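Local coordinates for protein 2-dehydropantoate 2-reductase, putative (Enterococcus faecalis, PDB 2EW2) that probably catalyses the NADPH-dependent reduction of 2-dehydropantoate (ketopantoate) to (R)-pantoate, a step on the pathway to pantothenate, at residues P36-I39 and E40-K44; A89-K92 and A93-P96; H248-Q251 and T252-P255. One frame throughout, in Å; residues are numbered along the deposited sequence.

Interaction 1: P36-I39 and E40-K44; sequences PAHI and EAIRK
Along the short helix 36-45, side chains four residues apart meet, and two of these i to i+4 pairs, H38 with I42 and I39 with R43, carry the contact. The first is a CH-pi contact: CD1 of I42 lies over one face of the H38 imidazole, 3.7 Å from the ring centroid and displaced toward the rim, with NE2 of H38 its closest ring atom at 3.6 Å. With CG anti to the backbone N (chi1 -165°), the H38 ring stands where the methyl of I42 can cover it, while its two nitrogens are bonded away from the helix, NE2 to the carbonyl of A11 and ND1 to the amide of G141. Histidine suits the place, with a flat face and two polar nitrogens.

I39 and R43 run side by side. The CG2 methyl of I39 sits over the centre of the guanidinium, 3.5 Å from CZ of R43, an apolar lid on a group whose NH2 forms a salt bridge with E67 and a hydrogen bond with the carbonyl of I62.

Four i to i+4 main-chain bonds, E40 N to P36 O through R43 N to I39 O, hold the helix. P36 fits the first turn, where no amide hydrogen is needed. Strand 62-63 packs against I39, I42 and R43, and the loop at P140 against A37 and A41.

Interaction 2: A89-K92 and A93-P96; sequences AMFK and AIQP
This is a local contact across the last turn of helix 84-94, where M90 and F91 meet I94 on the buried side and the backbone tightens into a 3-10 turn at Q95 and P96. The helix is the crossover of a beta-alpha-beta unit, between strands 77-80 and 103-106 of the Rossmann-type domain, and its buried side, carrying M90, F91 and I94, faces the sheet.

I94 is the residue on which the two larger side chains converge. Its CD1 stands over the centre of the F91 ring, 4.1 Å from the centroid and 10° off the ring normal, a CH-pi contact in which the methyl meets the flat face squarely. Its other branch, CG2, lies 3.9 Å from SE of M90, a selenomethionine whose chain is bent at chi2 and chi3. CG1 of I94 takes the position between the backbone N and the carbonyl carbon (chi1 68°), which sends CD1 to the phenyl ring and leaves CG2 for the selenium. A beta-branched residue thus serves both neighbours at once.

The main chain records the change of helix type. A93 N bonds to A89 O at 3.1 Å and I94 N to M90 O at 3.1 Å, but F91 O receives two weak bonds, from I94 N and from Q95 N. Beyond them the side-chain amide of Q95 folds back, NE2 reaching K92 O in a weak bond of 3.3 Å, while the proline that follows brings no amide hydrogen of its own.

M90, F91 and I94 all rest on A9 of strand 5-9; F91 and I94 also touch I78 of strand 77-80, and M90 and I94 reach I32 of strand 28-32.

Interaction 3: H248-Q251 and T252-P255; sequences HIVQ and TYDP
The ring of Y253 lies with one face against the last turn of helix 242-252, covering the backbone at I249 and V250. Over that face stand CA of V250, 3.9 Å from the ring centroid in a CH-pi contact, and the carbonyl oxygen of I249, both offset toward the rim. The methyls divide the ring between them: CG2 of V250 is 3.9 Å from CE1 of Y253, and CG2 of I249 approaches the phenolic end, 3.7 Å from OH. An aromatic side chain suits this place because its flat surface can span two consecutive residues.

T252 closes the C-terminal turn of the helix within the C-terminal domain, which belongs to the 6-phosphogluconate dehydrogenase-like clan. Its OG1, between the backbone N and the carbonyl carbon (chi1 74°), donates to I249 O at 2.7 Å, in the carbonyl plane on a lone pair. T252 N is shared weakly between that oxygen and H248 O, and Y253 N bonds to V250 O at 2.9 Å from above the carbonyl plane. CG2 of T252 rests against H248 O at 3.3 Å, with NE2 of the H248 ring farther off at 4.2 Å. Beyond the turn, OD1 of D254 takes the amide of N256, while Y253 packs on S218 and V222 of helix 218-235 and on L198.

How the interactions relate
All three are local contacts on or just beyond a helix, yet they occupy two halves of the molecule. Interactions 1 and 2 belong to the Rossmann-type domain, their centres about 20 Å apart and their nearest atoms about 9 Å. Both lie close to the glycine-rich pattern, probably the dinucleotide-binding region: M90 touches it and H38 lies near. Interaction 3 belongs to the helical C-terminal domain, on the opposite side of the chain's centre, with its centre about 46 Å from that of interaction 1 and 42 Å from that of interaction 2. None of the three lies at the magnesium site of E311. Interaction 1 spans nearly all of its short helix, whereas interactions 2 and 3 lie toward the C-terminal ends of theirs.

Interaction 1: P36-I39 and E40-K44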
loop_
_atom_site.group_PDB
_atom_site.type_symbol
_atom_site.label_atom_id
_atom_site.label_comp_id
_atom_site.label_asym_id
_atom_site.label_seq_id
_atom_site.Cartn_x
_atom_site.Cartn_y
_atom_site.Cartn_z
ATOM N N PRO B 36 -29.591 -20.953 17.141
ATOM C CA PRO B 36 -30.407 -21.975 17.800
ATOM C C PRO B 36 -31.703 -21.461 18.432
ATOM O O PRO B 36 -32.758 -22.062 18.215
ATOM C CB PRO B 36 -29.444 -22.569 18.838
ATOM C CG PRO B 36 -28.078 -22.369 18.203
ATOM C CD PRO B 36 -28.197 -20.982 17.626
ATOM N N ALA B 37 -31.637 -20.343 19.161
ATOM C CA ALA B 37 -32.823 -19.756 19.817
ATOM C C ALA B 37 -33.936 -19.396 18.825
ATOM O O ALA B 37 -35.139 -19.550 19.119
ATOM C CB ALA B 37 -32.418 -18.528 20.622
ATOM N N HIS B 38 -33.514 -18.922 17.658
ATOM C CA HIS B 38 -34.392 -18.527 16.553
ATOM C C HIS B 38 -35.087 -19.772 15.986
ATOM O O HIS B 38 -36.295 -19.779 15.767
ATOM C CB HIS B 38 -33.527 -17.828 15.496
ATOM C CG HIS B 38 -34.284 -17.054 14.458
ATOM N ND1 HIS B 38 -35.247 -16.113 14.766
ATOM C CD2 HIS B 38 -34.170 -17.043 13.105
ATOM C CE1 HIS B 38 -35.715 -15.585 13.647
ATOM N NE2 HIS B 38 -35.071 -16.124 12.626
ATOM N N ILE B 39 -34.318 -20.838 15.782
ATOM C CA ILE B 39 -34.868 -22.110 15.312
ATOM C C ILE B 39 -35.900 -22.666 16.308
ATOM O O ILE B 39 -36.979 -23.101 15.912
ATOM C CB ILE B 39 -33.744 -23.151 15.058
ATOM C CG1 ILE B 39 -32.820 -22.672 13.935
ATOM C CG2 ILE B 39 -34.333 -24.536 14.753
ATOM C CD1 ILE B 39 -31.575 -23.529 13.766
ATOM N N GLU B 40 -35.561 -22.623 17.596
ATOM C CA GLU B 40 -36.425 -23.138 18.670
ATOM C C GLU B 40 -37.741 -22.376 18.782
ATOM O O GLU B 40 -38.798 -22.996 18.915
ATOM C CB GLU B 40 -35.689 -23.143 20.021
ATOM C CG GLU B 40 -34.460 -24.061 20.048
ATOM C CD GLU B 40 -33.534 -23.846 21.258
ATOM O OE1 GLU B 40 -33.949 -23.168 22.234
ATOM O OE2 GLU B 40 -32.385 -24.377 21.242
ATOM N N ALA B 41 -37.673 -21.042 18.733
ATOM C CA ALA B 41 -38.856 -20.189 18.822
ATOM C C ALA B 41 -39.780 -20.418 17.630
ATOM O O ALA B 41 -40.995 -20.577 17.790
ATOM C CB ALA B 41 -38.448 -18.707 18.905
ATOM N N ILE B 42 -39.197 -20.459 16.432
ATOM C CA ILE B 42 -39.987 -20.673 15.214
ATOM C C ILE B 42 -40.667 -22.062 15.201
ATOM O O ILE B 42 -41.820 -22.172 14.814
ATOM C CB ILE B 42 -39.156 -20.392 13.916
ATOM C CG1 ILE B 42 -38.842 -18.896 13.829
ATOM C CG2 ILE B 42 -39.910 -20.858 12.678
ATOM C CD1 ILE B 42 -37.811 -18.524 12.791
ATOM N N ARG B 43 -39.960 -23.095 15.651
ATOM C CA ARG B 43 -40.523 -24.449 15.751
ATOM C C ARG B 43 -41.655 -24.574 16.771
ATOM O O ARG B 43 -42.607 -25.324 16.543
ATOM C CB ARG B 43 -39.428 -25.479 16.053
ATOM C CG ARG B 43 -38.652 -25.851 14.810
ATOM C CD ARG B 43 -37.571 -26.854 15.079
ATOM N NE ARG B 43 -36.821 -27.113 13.860
ATOM C CZ ARG B 43 -35.627 -27.692 13.826
ATOM N NH1 ARG B 43 -35.046 -28.086 14.954
ATOM N NH2 ARG B 43 -35.009 -27.872 12.663
ATOM N N LYS B 44 -41.533 -23.862 17.889
ATOM C CA LYS B 44 -42.580 -23.828 18.904
ATOM C C LYS B 44 -43.792 -23.056 18.401
ATOM O O LYS B 44 -44.882 -23.610 18.275
ATOM C CB LYS B 44 -42.076 -23.168 20.194
ATOM C CG LYS B 44 -41.109 -23.988 21.040
ATOM C CD LYS B 44 -40.542 -23.114 22.163
ATOM C CE LYS B 44 -39.099 -23.458 22.520
ATOM N NZ LYS B 44 -38.397 -22.283 23.139
#

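Interaction 2: A89-K92 and A93-P96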
loop_
_atom_site.group_PDB
_atom_site.type_symbol
_atom_site.label_atom_id
_atom_site.label_comp_id
_atom_site.label_asym_id
_atom_site.label_seq_id
_atom_site.Cartn_x
_atom_site.Cartn_y
_atom_site.Cartn_z
ATOM N N ALA B 89 -19.708 -21.629 3.955
ATOM C CA ALA B 89 -20.098 -22.741 4.820
ATOM C C ALA B 89 -21.603 -23.010 4.758
ATOM O O ALA B 89 -22.027 -24.157 4.800
ATOM C CB ALA B 89 -19.664 -22.475 6.253
HETATM N N MSE B 90 -22.401 -21.949 4.639
HETATM C CA MSE B 90 -23.840 -22.075 4.453
HETATM C C MSE B 90 -24.194 -22.805 3.149
HETATM O O MSE B 90 -25.039 -23.704 3.144
HETATM C CB MSE B 90 -24.514 -20.691 4.484
HETATM C CG MSE B 90 -25.942 -20.671 3.942
HETATM SE SE MSE B 90 -27.235 -21.591 5.121
HETATM C CE MSE B 90 -27.354 -20.257 6.639
ATOM N N PHE B 91 -23.549 -22.439 2.048
ATOM C CA PHE B 91 -23.899 -23.079 0.786
ATOM C C PHE B 91 -23.386 -24.511 0.657
ATOM O O PHE B 91 -24.070 -25.367 0.099
ATOM C CB PHE B 91 -23.642 -22.179 -0.424
ATOM C CG PHE B 91 -24.805 -21.253 -0.706
ATOM C CD1 PHE B 91 -25.045 -20.149 0.111
ATOM C CD2 PHE B 91 -25.711 -21.541 -1.727
ATOM C CE1 PHE B 91 -26.153 -19.313 -0.116
ATOM C CE2 PHE B 91 -26.808 -20.722 -1.959
ATOM C CZ PHE B 91 -27.032 -19.610 -1.151
ATOM N N LYS B 92 -22.219 -24.778 1.239
ATOM C CA LYS B 92 -21.733 -26.142 1.319
ATOM C C LYS B 92 -22.745 -27.021 2.059
ATOM O O LYS B 92 -23.044 -28.124 1.616
ATOM C CB LYS B 92 -20.372 -26.223 1.999
ATOM C CG LYS B 92 -19.717 -27.595 1.785
ATOM C CD LYS B 92 -18.365 -27.701 2.426
ATOM C CE LYS B 92 -17.786 -29.094 2.138
ATOM N NZ LYS B 92 -16.699 -29.435 3.114
ATOM N N ALA B 93 -23.276 -26.524 3.174
ATOM C CA ALA B 93 -24.246 -27.269 3.978
ATOM C C ALA B 93 -25.595 -27.511 3.297
ATOM O O ALA B 93 -26.241 -28.541 3.540
ATOM C CB ALA B 93 -24.459 -26.566 5.324
ATOM N N ILE B 94 -26.045 -26.564 2.468
ATOM C CA ILE B 94 -27.373 -26.702 1.857
ATOM C C ILE B 94 -27.367 -27.313 0.460
ATOM O O ILE B 94 -28.420 -27.503 -0.125
ATOM C CB ILE B 94 -28.203 -25.395 1.923
ATOM C CG1 ILE B 94 -27.596 -24.305 1.037
ATOM C CG2 ILE B 94 -28.292 -24.920 3.365
ATOM C CD1 ILE B 94 -28.463 -22.992 1.055
ATOM N N GLN B 95 -26.180 -27.664 -0.041
ATOM C CA GLN B 95 -26.041 -28.464 -1.266
ATOM C C GLN B 95 -27.075 -29.575 -1.486
ATOM O O GLN B 95 -27.557 -29.713 -2.604
ATOM C CB GLN B 95 -24.650 -29.083 -1.366
ATOM C CG GLN B 95 -23.637 -28.139 -1.942
ATOM C CD GLN B 95 -22.329 -28.831 -2.227
ATOM O OE1 GLN B 95 -21.959 -28.999 -3.383
ATOM N NE2 GLN B 95 -21.623 -29.237 -1.171
ATOM N N PRO B 96 -27.405 -30.379 -0.445
ATOM C CA PRO B 96 -28.446 -31.398 -0.693
ATOM C C PRO B 96 -29.779 -30.851 -1.242
ATOM O O PRO B 96 -30.567 -31.612 -1.817
ATOM C CB PRO B 96 -28.654 -32.043 0.692
ATOM C CG PRO B 96 -27.364 -31.806 1.411
ATOM C CD PRO B 96 -26.880 -30.462 0.928
#

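Interaction 3: H248-Q251 and T252-P255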
loop_
_atom_site.group_PDB
_atom_site.type_symbol
_atom_site.label_atom_id
_atom_site.label_comp_id
_atom_site.label_asym_id
_atom_site.label_seq_id
_atom_site.Cartn_x
_atom_site.Cartn_y
_atom_site.Cartn_z
ATOM N N HIS B 248 -17.862 11.485 -8.218
ATOM C CA HIS B 248 -18.604 11.151 -7.016
ATOM C C HIS B 248 -17.712 11.195 -5.769
ATOM O O HIS B 248 -18.093 11.746 -4.722
ATOM C CB HIS B 248 -19.217 9.757 -7.160
ATOM C CG HIS B 248 -19.915 9.288 -5.927
ATOM N ND1 HIS B 248 -21.260 9.500 -5.712
ATOM C CD2 HIS B 248 -19.449 8.651 -4.826
ATOM C CE1 HIS B 248 -21.596 9.000 -4.535
ATOM N NE2 HIS B 248 -20.516 8.476 -3.978
ATOM N N ILE B 249 -16.528 10.596 -5.873
ATOM C CA ILE B 249 -15.599 10.570 -4.749
ATOM C C ILE B 249 -15.163 11.996 -4.366
ATOM O O ILE B 249 -15.155 12.365 -3.193
ATOM C CB ILE B 249 -14.399 9.584 -5.014
ATOM C CG1 ILE B 249 -14.913 8.129 -4.927
ATOM C CG2 ILE B 249 -13.282 9.801 -3.985
ATOM C CD1 ILE B 249 -14.084 7.053 -5.668
ATOM N N VAL B 250 -14.850 12.822 -5.348
ATOM C CA VAL B 250 -14.491 14.198 -5.044
ATOM C C VAL B 250 -15.619 14.928 -4.272
ATOM O O VAL B 250 -15.344 15.641 -3.306
ATOM C CB VAL B 250 -14.015 14.935 -6.312
ATOM C CG1 VAL B 250 -13.805 16.440 -6.051
ATOM C CG2 VAL B 250 -12.713 14.291 -6.802
ATOM N N GLN B 251 -16.867 14.714 -4.681
ATOM C CA GLN B 251 -18.027 15.330 -4.024
ATOM C C GLN B 251 -18.181 14.940 -2.540
ATOM O O GLN B 251 -18.759 15.696 -1.759
ATOM C CB GLN B 251 -19.313 15.045 -4.817
ATOM C CG GLN B 251 -19.378 15.755 -6.172
ATOM C CD GLN B 251 -20.521 15.277 -7.065
ATOM O OE1 GLN B 251 -21.121 14.220 -6.838
ATOM N NE2 GLN B 251 -20.814 16.056 -8.103
ATOM N N THR B 252 -17.655 13.780 -2.150
ATOM C CA THR B 252 -17.654 13.354 -0.751
ATOM C C THR B 252 -16.686 14.174 0.101
ATOM O O THR B 252 -16.857 14.245 1.311
ATOM C CB THR B 252 -17.380 11.820 -0.568
ATOM O OG1 THR B 252 -15.996 11.525 -0.802
ATOM C CG2 THR B 252 -18.243 10.990 -1.521
ATOM N N TYR B 253 -15.692 14.809 -0.530
ATOM C CA TYR B 253 -14.704 15.642 0.181
ATOM C C TYR B 253 -15.330 16.917 0.764
ATOM O O TYR B 253 -14.781 17.513 1.693
ATOM C CB TYR B 253 -13.543 16.076 -0.734
ATOM C CG TYR B 253 -12.713 14.985 -1.428
ATOM C CD1 TYR B 253 -11.952 15.295 -2.564
ATOM C CD2 TYR B 253 -12.683 13.675 -0.957
ATOM C CE1 TYR B 253 -11.183 14.336 -3.208
ATOM C CE2 TYR B 253 -11.914 12.693 -1.597
ATOM C CZ TYR B 253 -11.164 13.032 -2.718
ATOM O OH TYR B 253 -10.402 12.066 -3.344
ATOM N N ASP B 254 -16.446 17.359 0.192
ATOM C CA ASP B 254 -17.107 18.593 0.648
ATOM C C ASP B 254 -17.429 18.555 2.140
ATOM O O ASP B 254 -18.183 17.691 2.582
ATOM C CB ASP B 254 -18.383 18.840 -0.159
ATOM C CG ASP B 254 -18.959 20.248 0.047
ATOM O OD1 ASP B 254 -18.638 20.933 1.042
ATOM O OD2 ASP B 254 -19.760 20.663 -0.801
ATOM N N PRO B 255 -16.847 19.484 2.927
ATOM C CA PRO B 255 -17.198 19.476 4.346
ATOM C C PRO B 255 -18.682 19.821 4.606
ATOM O O PRO B 255 -19.203 19.453 5.661
ATOM C CB PRO B 255 -16.245 20.507 4.969
ATOM C CG PRO B 255 -15.785 21.354 3.849
ATOM C CD PRO B 255 -15.859 20.530 2.599
#